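Long-range contacts in acetyltransferase (Klebsiella pneumoniae, PDB 5XUN), which probably acetylates glycyl-tRNA(Gly) with acetyl-CoA as the donor, acting as the GNAT-type toxin KacT of a toxin-antitoxin pair: residues 27-31 with 95-99; 62-66 with 115-119; 136-142 with 156-161. The protein carries 1 engineered substitution. Residues are numbered along the deposited sequence.

Contact 1: residues 27-31 with 95-99. With ACO (acetyl coenzyme *a), chain E.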
loop_
_atom_site.group_PDB
_atom_site.type_symbol
_atom_site.label_atom_id
_atom_site.label_comp_id
_atom_site.label_asym_id
_atom_site.label_seq_id
_atom_site.Cartn_x
_atom_site.Cartn_y
_atom_site.Cartn_z
ATOM N N ALA B 27 -1.570 -13.382 -22.108
ATOM C CA ALA B 27 -0.637 -13.005 -21.054
ATOM C C ALA B 27 -1.245 -13.240 -19.679
ATOM O O ALA B 27 -0.580 -13.765 -18.778
ATOM C CB ALA B 27 -0.218 -11.546 -21.222
ATOM N N LEU B 28 -2.519 -12.889 -19.511
ATOM C CA LEU B 28 -3.197 -13.070 -18.238
ATOM C C LEU B 28 -3.591 -14.514 -17.992
ATOM O O LEU B 28 -3.739 -14.911 -16.829
ATOM C CB LEU B 28 -4.427 -12.165 -18.175
ATOM C CG LEU B 28 -4.066 -10.683 -18.374
ATOM C CD1 LEU B 28 -5.250 -9.768 -18.109
ATOM C CD2 LEU B 28 -2.869 -10.282 -17.529
ATOM N N ASN B 29 -3.772 -15.306 -19.055
ATOM C CA ASN B 29 -3.973 -16.738 -18.869
ATOM C C ASN B 29 -2.684 -17.394 -18.408
ATOM O O ASN B 29 -2.690 -18.231 -17.498
ATOM C CB ASN B 29 -4.446 -17.390 -20.169
ATOM C CG ASN B 29 -5.741 -16.806 -20.684
ATOM O OD1 ASN B 29 -6.660 -16.526 -19.917
ATOM N ND2 ASN B 29 -5.820 -16.620 -21.996
ATOM N N THR B 30 -1.570 -17.034 -19.042
ATOM C CA THR B 30 -0.283 -17.562 -18.621
ATOM C C THR B 30 0.047 -17.115 -17.199
ATOM O O THR B 30 0.575 -17.898 -16.399
ATOM C CB THR B 30 0.799 -17.119 -19.610
ATOM O OG1 THR B 30 0.526 -17.687 -20.898
ATOM C CG2 THR B 30 2.165 -17.575 -19.161
ATOM N N PHE B 31 -0.295 -15.869 -16.850
ATOM C CA PHE B 31 0.048 -15.381 -15.518
ATOM C C PHE B 31 -0.688 -16.173 -14.449
ATOM O O PHE B 31 -0.100 -16.537 -13.426
ATOM C CB PHE B 31 -0.256 -13.891 -15.381
ATOM C CG PHE B 31 0.193 -13.319 -14.068
ATOM C CD1 PHE B 31 -0.622 -13.393 -12.944
ATOM C CD2 PHE B 31 1.440 -12.739 -13.947
ATOM C CE1 PHE B 31 -0.198 -12.883 -11.721
ATOM C CE2 PHE B 31 1.870 -12.234 -12.724
ATOM C CZ PHE B 31 1.044 -12.304 -11.614
ATOM N N GLY B 95 -2.863 -4.739 -10.672
ATOM C CA GLY B 95 -1.897 -5.238 -11.634
ATOM C C GLY B 95 -2.554 -5.980 -12.779
ATOM O O GLY B 95 -2.142 -5.847 -13.932
ATOM N N ARG B 96 -3.602 -6.743 -12.476
ATOM C CA ARG B 96 -4.261 -7.631 -13.417
ATOM C C ARG B 96 -5.696 -7.843 -12.981
ATOM O O ARG B 96 -5.994 -7.906 -11.785
ATOM C CB ARG B 96 -3.588 -9.000 -13.475
ATOM C CG ARG B 96 -2.295 -9.016 -14.204
ATOM C CD ARG B 96 -1.447 -10.136 -13.697
ATOM N NE ARG B 96 -0.058 -9.837 -13.981
ATOM C CZ ARG B 96 0.725 -9.152 -13.165
ATOM N NH1 ARG B 96 0.246 -8.704 -12.008
ATOM N NH2 ARG B 96 1.980 -8.920 -13.505
ATOM N N LEU B 97 -6.568 -8.014 -13.972
ATOM C CA LEU B 97 -7.951 -8.399 -13.753
ATOM C C LEU B 97 -8.399 -9.178 -14.981
ATOM O O LEU B 97 -8.146 -8.745 -16.108
ATOM C CB LEU B 97 -8.843 -7.173 -13.538
ATOM C CG LEU B 97 -10.341 -7.472 -13.586
ATOM C CD1 LEU B 97 -10.779 -7.980 -12.244
ATOM C CD2 LEU B 97 -11.154 -6.254 -13.998
ATOM N N ALA B 98 -9.035 -10.327 -14.770
ATOM C CA ALA B 98 -9.430 -11.169 -15.888
ATOM C C ALA B 98 -10.631 -12.012 -15.494
ATOM O O ALA B 98 -10.715 -12.498 -14.364
ATOM C CB ALA B 98 -8.279 -12.076 -16.349
ATOM N N ILE B 99 -11.556 -12.168 -16.438
ATOM C CA ILE B 99 -12.737 -13.013 -16.301
ATOM C C ILE B 99 -12.692 -14.060 -17.406
ATOM O O ILE B 99 -12.328 -13.750 -18.543
ATOM C CB ILE B 99 -14.040 -12.186 -16.384
ATOM C CG1 ILE B 99 -14.121 -11.175 -15.243
ATOM C CG2 ILE B 99 -15.260 -13.091 -16.372
ATOM C CD1 ILE B 99 -14.481 -11.797 -13.908
HETATM N N1A ACO E . -24.165 -5.559 -14.348
HETATM C C2A ACO E . -23.326 -4.925 -15.194
HETATM N N3A ACO E . -23.172 -5.250 -16.493
HETATM C C4A ACO E . -23.881 -6.271 -17.043
HETATM C C5A ACO E . -24.819 -7.012 -16.176
HETATM C C6A ACO E . -24.931 -6.596 -14.758
HETATM N N6A ACO E . -25.776 -7.237 -13.914
HETATM N N7A ACO E . -25.391 -7.960 -16.935
HETATM C C8A ACO E . -24.862 -7.840 -18.172
HETATM N N9A ACO E . -23.978 -6.831 -18.257
HETATM C C1B ACO E . -23.227 -6.485 -19.501
HETATM C C2B ACO E . -23.419 -5.054 -19.989
HETATM O O2B ACO E . -24.352 -5.013 -21.079
HETATM C C3B ACO E . -22.037 -4.617 -20.440
HETATM O O3B ACO E . -21.899 -4.838 -21.842
HETATM P P3B ACO E . -21.028 -3.864 -22.789
HETATM O O7A ACO E . -21.956 -2.711 -23.091
HETATM O O8A ACO E . -19.836 -3.484 -21.941
HETATM O O9A ACO E . -20.688 -4.732 -23.979
HETATM C C4B ACO E . -21.074 -5.564 -19.735
HETATM O O4B ACO E . -21.828 -6.682 -19.265
HETATM C C5B ACO E . -20.345 -4.941 -18.548
HETATM O O5B ACO E . -19.047 -5.527 -18.467
HETATM P P1A ACO E . -18.732 -6.771 -17.491
HETATM O O1A ACO E . -19.624 -7.929 -17.855
HETATM O O2A ACO E . -18.675 -6.305 -16.060
HETATM O O3A ACO E . -17.232 -7.087 -17.956
HETATM P P2A ACO E . -16.712 -8.576 -18.259
HETATM O O4A ACO E . -17.312 -9.545 -17.275
HETATM O O5A ACO E . -16.817 -8.846 -19.741
HETATM O O6A ACO E . -15.164 -8.355 -17.888
HETATM C CBP ACO E . -12.969 -7.843 -18.622
HETATM C CCP ACO E . -14.413 -7.376 -18.604
HETATM C CDP ACO E . -12.531 -8.228 -17.216
HETATM C CEP ACO E . -12.081 -6.733 -19.166
HETATM C CAP ACO E . -12.958 -9.039 -19.566
HETATM O OAP ACO E . -13.308 -8.572 -20.875
HETATM C C9P ACO E . -11.618 -9.708 -19.638
HETATM O O9P ACO E . -11.287 -10.557 -18.822
HETATM N N8P ACO E . -10.856 -9.323 -20.650
HETATM C C7P ACO E . -9.690 -10.069 -21.067
HETATM C C6P ACO E . -8.486 -9.772 -20.184
HETATM C C5P ACO E . -8.412 -8.284 -19.956
HETATM O O5P ACO E . -8.216 -7.520 -20.888
HETATM N N4P ACO E . -8.580 -7.888 -18.696
HETATM C C3P ACO E . -8.642 -6.487 -18.337
HETATM C C2P ACO E . -7.274 -5.825 -18.334
HETATM S S1P ACO E . -6.776 -5.590 -16.660
HETATM C C ACO E . -5.687 -4.378 -16.943
HETATM O O ACO E . -5.729 -3.833 -18.029
HETATM C CH3 ACO E . -4.707 -4.011 -15.864
#
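The acetyl end of the cofactor lies beside G95, whose O is 3.7 Å from CH3 of ACO. At R96 the side chain reaches back to helix 26-34, and its guanidinium lies flat on the ring of F31, with centres 3.7 Å apart and planes at 14°. R96 CZ lies 3.7 Å from the F31 ring centroid, 26° off the normal (cation-pi), and R96 CD 3.5 Å from it (CH-pi); R96 CG also meets L28 CD2 at 3.6 Å. Y86 of the second subunit packs on F31. The CA-to-CB bond of L97 points away from the helix, but L97 O accepts from N4P of ACO at 2.8 Å. This is the GNAT arrangement, in which the pantetheine arm pairs with the strand edge almost like another strand. A98 CB lies 4.2 Å from L28 CD1; the CA atoms of L28 and A98, 6.9 Å apart, are the nearest across the segments, whose axes cross at -99°. Finally, I99 N donates to O9P of ACO at 2.9 Å, with an N-H...O angle of 173°.

Contact 2: residues 62-66 with 115-119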
loop_
_atom_site.group_PDB
_atom_site.type_symbol
_atom_site.label_atom_id
_atom_site.label_comp_id
_atom_site.label_asym_id
_atom_site.label_seq_id
_atom_site.Cartn_x
_atom_site.Cartn_y
_atom_site.Cartn_z
ATOM N N TYR B 62 -9.943 -13.592 -11.741
ATOM C CA TYR B 62 -9.000 -13.273 -10.677
ATOM C C TYR B 62 -8.517 -11.838 -10.834
ATOM O O TYR B 62 -8.666 -11.234 -11.902
ATOM C CB TYR B 62 -7.817 -14.251 -10.679
ATOM C CG TYR B 62 -6.767 -13.980 -11.741
ATOM C CD1 TYR B 62 -6.896 -14.486 -13.038
ATOM C CD2 TYR B 62 -5.634 -13.248 -11.440
ATOM C CE1 TYR B 62 -5.924 -14.234 -14.005
ATOM C CE2 TYR B 62 -4.676 -12.996 -12.377
ATOM C CZ TYR B 62 -4.813 -13.494 -13.660
ATOM O OH TYR B 62 -3.831 -13.222 -14.583
ATOM N N TYR B 63 -7.927 -11.301 -9.758
ATOM C CA TYR B 63 -7.257 -10.004 -9.838
ATOM C C TYR B 63 -6.130 -9.943 -8.810
ATOM O O TYR B 63 -6.096 -10.727 -7.860
ATOM C CB TYR B 63 -8.244 -8.834 -9.656
ATOM C CG TYR B 63 -8.772 -8.564 -8.256
ATOM C CD1 TYR B 63 -8.008 -7.863 -7.321
ATOM C CD2 TYR B 63 -10.048 -8.967 -7.885
ATOM C CE1 TYR B 63 -8.502 -7.589 -6.053
ATOM C CE2 TYR B 63 -10.549 -8.703 -6.620
ATOM C CZ TYR B 63 -9.771 -8.010 -5.707
ATOM O OH TYR B 63 -10.264 -7.739 -4.452
ATOM N N THR B 64 -5.204 -8.991 -9.007
ATOM C CA THR B 64 -4.062 -8.815 -8.111
ATOM C C THR B 64 -3.911 -7.352 -7.695
ATOM O O THR B 64 -4.181 -6.436 -8.476
ATOM C CB THR B 64 -2.737 -9.275 -8.767
ATOM O OG1 THR B 64 -2.364 -8.354 -9.791
ATOM C CG2 THR B 64 -2.889 -10.642 -9.388
ATOM N N LEU B 65 -3.423 -7.142 -6.463
ATOM C CA LEU B 65 -3.194 -5.808 -5.904
ATOM C C LEU B 65 -1.771 -5.691 -5.379
ATOM O O LEU B 65 -1.273 -6.595 -4.705
ATOM C CB LEU B 65 -4.181 -5.508 -4.764
ATOM C CG LEU B 65 -5.654 -5.556 -5.172
ATOM C CD1 LEU B 65 -6.590 -5.402 -3.975
ATOM C CD2 LEU B 65 -5.922 -4.481 -6.198
ATOM N N SER B 66 -1.123 -4.567 -5.675
ATOM C CA SER B 66 0.215 -4.291 -5.175
ATOM C C SER B 66 0.291 -2.843 -4.726
ATOM O O SER B 66 -0.307 -1.966 -5.352
ATOM C CB SER B 66 1.281 -4.546 -6.257
ATOM O OG SER B 66 1.115 -5.841 -6.814
ATOM N N HIS B 115 -15.318 -5.328 -5.606
ATOM C CA HIS B 115 -14.584 -5.998 -4.542
ATOM C C HIS B 115 -13.200 -5.385 -4.353
ATOM O O HIS B 115 -12.737 -5.223 -3.212
ATOM C CB HIS B 115 -14.492 -7.490 -4.846
ATOM C CG HIS B 115 -13.944 -8.302 -3.718
ATOM N ND1 HIS B 115 -12.596 -8.370 -3.433
ATOM C CD2 HIS B 115 -14.564 -9.075 -2.794
ATOM C CE1 HIS B 115 -12.410 -9.159 -2.391
ATOM N NE2 HIS B 115 -13.588 -9.587 -1.974
ATOM N N VAL B 116 -12.523 -5.040 -5.456
ATOM C CA VAL B 116 -11.254 -4.317 -5.370
ATOM C C VAL B 116 -11.424 -3.050 -4.547
ATOM O O VAL B 116 -10.608 -2.740 -3.672
ATOM C CB VAL B 116 -10.719 -3.980 -6.772
ATOM C CG1 VAL B 116 -9.496 -3.035 -6.661
ATOM C CG2 VAL B 116 -10.405 -5.247 -7.567
ATOM N N MET B 117 -12.480 -2.284 -4.840
ATOM C CA MET B 117 -12.696 -1.011 -4.157
ATOM C C MET B 117 -12.806 -1.200 -2.653
ATOM O O MET B 117 -12.263 -0.406 -1.879
ATOM C CB MET B 117 -13.955 -0.331 -4.690
ATOM C CG MET B 117 -13.888 0.072 -6.139
ATOM S SD MET B 117 -12.384 0.977 -6.497
ATOM C CE MET B 117 -12.681 1.441 -8.202
ATOM N N ARG B 118 -13.519 -2.240 -2.220
ATOM C CA ARG B 118 -13.693 -2.468 -0.793
ATOM C C ARG B 118 -12.370 -2.831 -0.128
ATOM O O ARG B 118 -12.104 -2.415 1.008
ATOM C CB ARG B 118 -14.740 -3.555 -0.565
ATOM C CG ARG B 118 -15.009 -3.842 0.895
ATOM C CD ARG B 118 -16.076 -4.905 1.071
ATOM N NE ARG B 118 -17.409 -4.421 0.721
ATOM C CZ ARG B 118 -18.133 -3.605 1.483
ATOM N NH1 ARG B 118 -17.656 -3.170 2.643
ATOM N NH2 ARG B 118 -19.336 -3.220 1.082
ATOM N N VAL B 119 -11.530 -3.614 -0.814
ATOM C CA VAL B 119 -10.225 -3.963 -0.262
ATOM C C VAL B 119 -9.353 -2.723 -0.144
ATOM O O VAL B 119 -8.696 -2.500 0.879
ATOM C CB VAL B 119 -9.545 -5.050 -1.115
ATOM C CG1 VAL B 119 -8.112 -5.253 -0.663
ATOM C CG2 VAL B 119 -10.322 -6.354 -1.034
#
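Two side chains on one face of strand 59-71, Y63 and L65, project towards helix 108-126, and V116 is the bump that fills the space between them. V116 CG2 sits over one face of the Y63 ring, 3.3 Å from the centroid and only 10° off the normal, which is a close CH-pi contact. The other methyl, V116 CG1, lies 3.9 Å from L65 CD2. One helical turn later V119 continues the ridge: V119 CG1 meets L65 CD1 at 3.6 Å, while V119 CG2 lies 3.7 Å from Y63 OH. The Y63 phenol reaches past V116 to the helix flank, where Y63 OH and H115 ND1 are hydrogen-bonded at 2.6 Å; either could be the donor. The Y63 and H115 rings meet rim to rim, 5.9 Å between centroids with planes at 59°, so the polar link forms without stacking. The segment axes, 10.5 Å apart, differ by 26°, so helix and strand run nearly parallel, as expected for a helix packed on an alpha/beta sheet. Y63 also stacks on Y48 of strand 46-51 and touches L94 and L97 of strand 88-99, while V127 and A126 of the second subunit pack on L65 and V119, respectively.

Contact 3: residues 136-142 with 156-161. With ACO (acetyl coenzyme *a), chain E.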
loop_
_atom_site.group_PDB
_atom_site.type_symbol
_atom_site.label_atom_id
_atom_site.label_comp_id
_atom_site.label_asym_id
_atom_site.label_seq_id
_atom_site.Cartn_x
_atom_site.Cartn_y
_atom_site.Cartn_z
ATOM N N ALA B 136 -4.269 0.243 -18.283
ATOM C CA ALA B 136 -5.157 -0.511 -19.152
ATOM C C ALA B 136 -4.328 -1.283 -20.169
ATOM O O ALA B 136 -3.428 -0.724 -20.806
ATOM C CB ALA B 136 -6.134 0.426 -19.856
ATOM N N LEU B 137 -4.628 -2.577 -20.306
ATOM C CA LEU B 137 -3.821 -3.448 -21.153
ATOM C C LEU B 137 -4.026 -3.141 -22.629
ATOM O O LEU B 137 -3.107 -3.317 -23.436
ATOM C CB LEU B 137 -4.165 -4.906 -20.861
ATOM C CG LEU B 137 -3.057 -5.932 -21.080
ATOM C CD1 LEU B 137 -2.024 -5.834 -19.960
ATOM C CD2 LEU B 137 -3.650 -7.327 -21.163
ATOM N N ASN B 138 -5.219 -2.685 -22.994
ATOM C CA ASN B 138 -5.565 -2.355 -24.369
ATOM C C ASN B 138 -6.775 -1.433 -24.333
ATOM O O ASN B 138 -7.303 -1.110 -23.264
ATOM C CB ASN B 138 -5.824 -3.615 -25.195
ATOM C CG ASN B 138 -6.813 -4.558 -24.539
ATOM O OD1 ASN B 138 -7.857 -4.142 -24.031
ATOM N ND2 ASN B 138 -6.492 -5.845 -24.564
ATOM N N GLU B 139 -7.229 -1.029 -25.520
ATOM C CA GLU B 139 -8.313 -0.056 -25.599
ATOM C C GLU B 139 -9.619 -0.611 -25.056
ATOM O O GLU B 139 -10.423 0.143 -24.494
ATOM C CB GLU B 139 -8.490 0.410 -27.043
ATOM C CG GLU B 139 -7.471 1.448 -27.466
ATOM C CD GLU B 139 -7.684 2.780 -26.774
ATOM O OE1 GLU B 139 -8.850 3.107 -26.455
ATOM O OE2 GLU B 139 -6.687 3.498 -26.544
ATOM N N LYS B 140 -9.836 -1.916 -25.212
ATOM C CA LYS B 140 -11.042 -2.582 -24.712
ATOM C C LYS B 140 -11.114 -2.517 -23.186
ATOM O O LYS B 140 -12.171 -2.240 -22.618
ATOM C CB LYS B 140 -11.083 -4.039 -25.179
ATOM C CG LYS B 140 -12.486 -4.606 -25.316
ATOM C CD LYS B 140 -12.577 -6.003 -24.725
ATOM C CE LYS B 140 -13.956 -6.606 -24.940
ATOM N NZ LYS B 140 -14.815 -6.473 -23.731
ATOM N N ALA B 141 -9.976 -2.775 -22.538
ATOM C CA ALA B 141 -9.892 -2.667 -21.085
ATOM C C ALA B 141 -10.023 -1.216 -20.638
ATOM O O ALA B 141 -10.674 -0.922 -19.628
ATOM C CB ALA B 141 -8.576 -3.267 -20.591
ATOM N N LYS B 142 -9.433 -0.292 -21.396
ATOM C CA LYS B 142 -9.496 1.120 -21.040
ATOM C C LYS B 142 -10.932 1.622 -21.033
ATOM O O LYS B 142 -11.362 2.292 -20.088
ATOM C CB LYS B 142 -8.650 1.938 -22.011
ATOM C CG LYS B 142 -8.781 3.421 -21.817
ATOM C CD LYS B 142 -7.747 4.158 -22.627
ATOM C CE LYS B 142 -7.999 5.644 -22.572
ATOM N NZ LYS B 142 -6.895 6.379 -23.218
ATOM N N GLU B 156 -4.907 12.159 -23.327
ATOM C CA GLU B 156 -6.117 11.414 -23.675
ATOM C C GLU B 156 -5.935 10.051 -24.325
ATOM O O GLU B 156 -6.887 9.322 -24.457
ATOM C CB GLU B 156 -7.219 12.273 -24.354
ATOM C CG GLU B 156 -6.878 12.924 -25.677
ATOM C CD GLU B 156 -7.994 13.831 -26.202
ATOM O OE1 GLU B 156 -7.998 15.031 -25.874
ATOM O OE2 GLU B 156 -8.849 13.363 -26.977
ATOM N N ASN B 157 -4.732 9.748 -24.787
ATOM C CA ASN B 157 -4.418 8.427 -25.325
ATOM C C ASN B 157 -3.462 7.619 -24.445
ATOM O O ASN B 157 -2.906 6.614 -24.911
ATOM C CB ASN B 157 -3.847 8.520 -26.744
ATOM C CG ASN B 157 -4.471 7.502 -27.688
ATOM O OD1 ASN B 157 -5.240 6.636 -27.254
ATOM N ND2 ASN B 157 -4.114 7.573 -28.961
ATOM N N SER B 158 -3.248 8.018 -23.197
ATOM C CA SER B 158 -2.488 7.176 -22.285
ATOM C C SER B 158 -3.385 6.061 -21.760
ATOM O O SER B 158 -4.613 6.190 -21.717
ATOM C CB SER B 158 -1.922 7.995 -21.116
ATOM O OG SER B 158 -0.938 7.271 -20.385
ATOM N N ASN B 159 -2.762 4.948 -21.381
ATOM C CA ASN B 159 -3.472 3.836 -20.759
ATOM C C ASN B 159 -3.468 3.909 -19.239
ATOM O O ASN B 159 -3.960 2.985 -18.582
ATOM C CB ASN B 159 -2.862 2.507 -21.217
ATOM C CG ASN B 159 -3.216 2.174 -22.654
ATOM O OD1 ASN B 159 -4.392 2.176 -23.033
ATOM N ND2 ASN B 159 -2.199 1.917 -23.471
ATOM N N LEU B 160 -2.953 4.993 -18.668
ATOM C CA LEU B 160 -2.857 5.130 -17.222
ATOM C C LEU B 160 -4.143 5.754 -16.701
ATOM O O LEU B 160 -4.509 6.864 -17.101
ATOM C CB LEU B 160 -1.646 5.978 -16.842
ATOM C CG LEU B 160 -0.327 5.595 -17.522
ATOM C CD1 LEU B 160 0.795 6.521 -17.085
ATOM C CD2 LEU B 160 0.035 4.144 -17.259
ATOM N N LEU B 161 -4.834 5.035 -15.822
ATOM C CA LEU B 161 -6.094 5.474 -15.247
ATOM C C LEU B 161 -5.988 5.425 -13.728
ATOM O O LEU B 161 -5.055 4.845 -13.163
ATOM C CB LEU B 161 -7.273 4.619 -15.734
ATOM C CG LEU B 161 -7.393 4.459 -17.254
ATOM C CD1 LEU B 161 -8.539 3.528 -17.601
ATOM C CD2 LEU B 161 -7.569 5.814 -17.928
HETATM N N1A ACO E . -24.165 -5.559 -14.348
HETATM C C2A ACO E . -23.326 -4.925 -15.194
HETATM N N3A ACO E . -23.172 -5.250 -16.493
HETATM C C4A ACO E . -23.881 -6.271 -17.043
HETATM C C5A ACO E . -24.819 -7.012 -16.176
HETATM C C6A ACO E . -24.931 -6.596 -14.758
HETATM N N6A ACO E . -25.776 -7.237 -13.914
HETATM N N7A ACO E . -25.391 -7.960 -16.935
HETATM C C8A ACO E . -24.862 -7.840 -18.172
HETATM N N9A ACO E . -23.978 -6.831 -18.257
HETATM C C1B ACO E . -23.227 -6.485 -19.501
HETATM C C2B ACO E . -23.419 -5.054 -19.989
HETATM O O2B ACO E . -24.352 -5.013 -21.079
HETATM C C3B ACO E . -22.037 -4.617 -20.440
HETATM O O3B ACO E . -21.899 -4.838 -21.842
HETATM P P3B ACO E . -21.028 -3.864 -22.789
HETATM O O7A ACO E . -21.956 -2.711 -23.091
HETATM O O8A ACO E . -19.836 -3.484 -21.941
HETATM O O9A ACO E . -20.688 -4.732 -23.979
HETATM C C4B ACO E . -21.074 -5.564 -19.735
HETATM O O4B ACO E . -21.828 -6.682 -19.265
HETATM C C5B ACO E . -20.345 -4.941 -18.548
HETATM O O5B ACO E . -19.047 -5.527 -18.467
HETATM P P1A ACO E . -18.732 -6.771 -17.491
HETATM O O1A ACO E . -19.624 -7.929 -17.855
HETATM O O2A ACO E . -18.675 -6.305 -16.060
HETATM O O3A ACO E . -17.232 -7.087 -17.956
HETATM P P2A ACO E . -16.712 -8.576 -18.259
HETATM O O4A ACO E . -17.312 -9.545 -17.275
HETATM O O5A ACO E . -16.817 -8.846 -19.741
HETATM O O6A ACO E . -15.164 -8.355 -17.888
HETATM C CBP ACO E . -12.969 -7.843 -18.622
HETATM C CCP ACO E . -14.413 -7.376 -18.604
HETATM C CDP ACO E . -12.531 -8.228 -17.216
HETATM C CEP ACO E . -12.081 -6.733 -19.166
HETATM C CAP ACO E . -12.958 -9.039 -19.566
HETATM O OAP ACO E . -13.308 -8.572 -20.875
HETATM C C9P ACO E . -11.618 -9.708 -19.638
HETATM O O9P ACO E . -11.287 -10.557 -18.822
HETATM N N8P ACO E . -10.856 -9.323 -20.650
HETATM C C7P ACO E . -9.690 -10.069 -21.067
HETATM C C6P ACO E . -8.486 -9.772 -20.184
HETATM C C5P ACO E . -8.412 -8.284 -19.956
HETATM O O5P ACO E . -8.216 -7.520 -20.888
HETATM N N4P ACO E . -8.580 -7.888 -18.696
HETATM C C3P ACO E . -8.642 -6.487 -18.337
HETATM C C2P ACO E . -7.274 -5.825 -18.334
HETATM S S1P ACO E . -6.776 -5.590 -16.660
HETATM C C ACO E . -5.687 -4.378 -16.943
HETATM O O ACO E . -5.729 -3.833 -18.029
HETATM C CH3 ACO E . -4.707 -4.011 -15.864
HETATM O O HOH W 1 -7.403 6.363 -25.940
#
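A lysine amino group held by backbone carbonyls of a loop is the striking feature here. K142, its four chi angles all near 180°, extends fully from the first turn of helix 139-147, and K142 NZ donates to S158 O at 2.7 Å and to E156 O at 3.2 Å. The charge thus meets main-chain oxygens instead of a carboxylate of the opposite segment. Water 1 accepts from K142 NZ at 2.8 Å and lies 3.0 Å from E139 OE2 and 2.5 Å from N157 OD1, bridging the helix start to the loop; Q152 OE1 is a further partner of NZ. Nearer the sheet, A136 N donates to N159 O at 2.8 Å with an angle of 167°, tying the chain just beyond strand 131-135 to the approach to strand 160-164. The aliphatic part of K142 packs on L161, with K142 CG 4.2 Å from L161 CD1. N138 OD1 caps the helix by accepting from A141 N at 2.9 Å. Just before it, L137 N donates to the acetyl O of ACO at 2.8 Å, while A141 CB lies 3.7 Å from C2P of ACO. The arrangement is the strand-to-helix corner of a GNAT fold, where the end of one strand and the following helix border the acetyl-CoA cleft.

Contacts 1 and 2, with centres 13 Å apart, meet through neighbouring strands 88-99 and 59-71 (Y62 N to A98 O, 2.9 Å) and through helix 26-34 (Y62 OH to L28 O, 2.8 Å), both probable hydrogen bonds. Their segments alternate along the chain, and both contacts touch the second subunit. Contact 3 follows in series, 16 Å from contact 1 centre to centre, yet it packs on contact 1 where L137 CD2 comes 4.2 Å from L28 CD1. These two contacts share acetyl-CoA, 95-99 pairing with the pantetheine arm and 136-142 donating a backbone N-H to the acetyl oxygen. Contact 2 stands back, the Y63 side chain about 8 Å from ACO, and its nearest atoms are about 9 Å from contact 3.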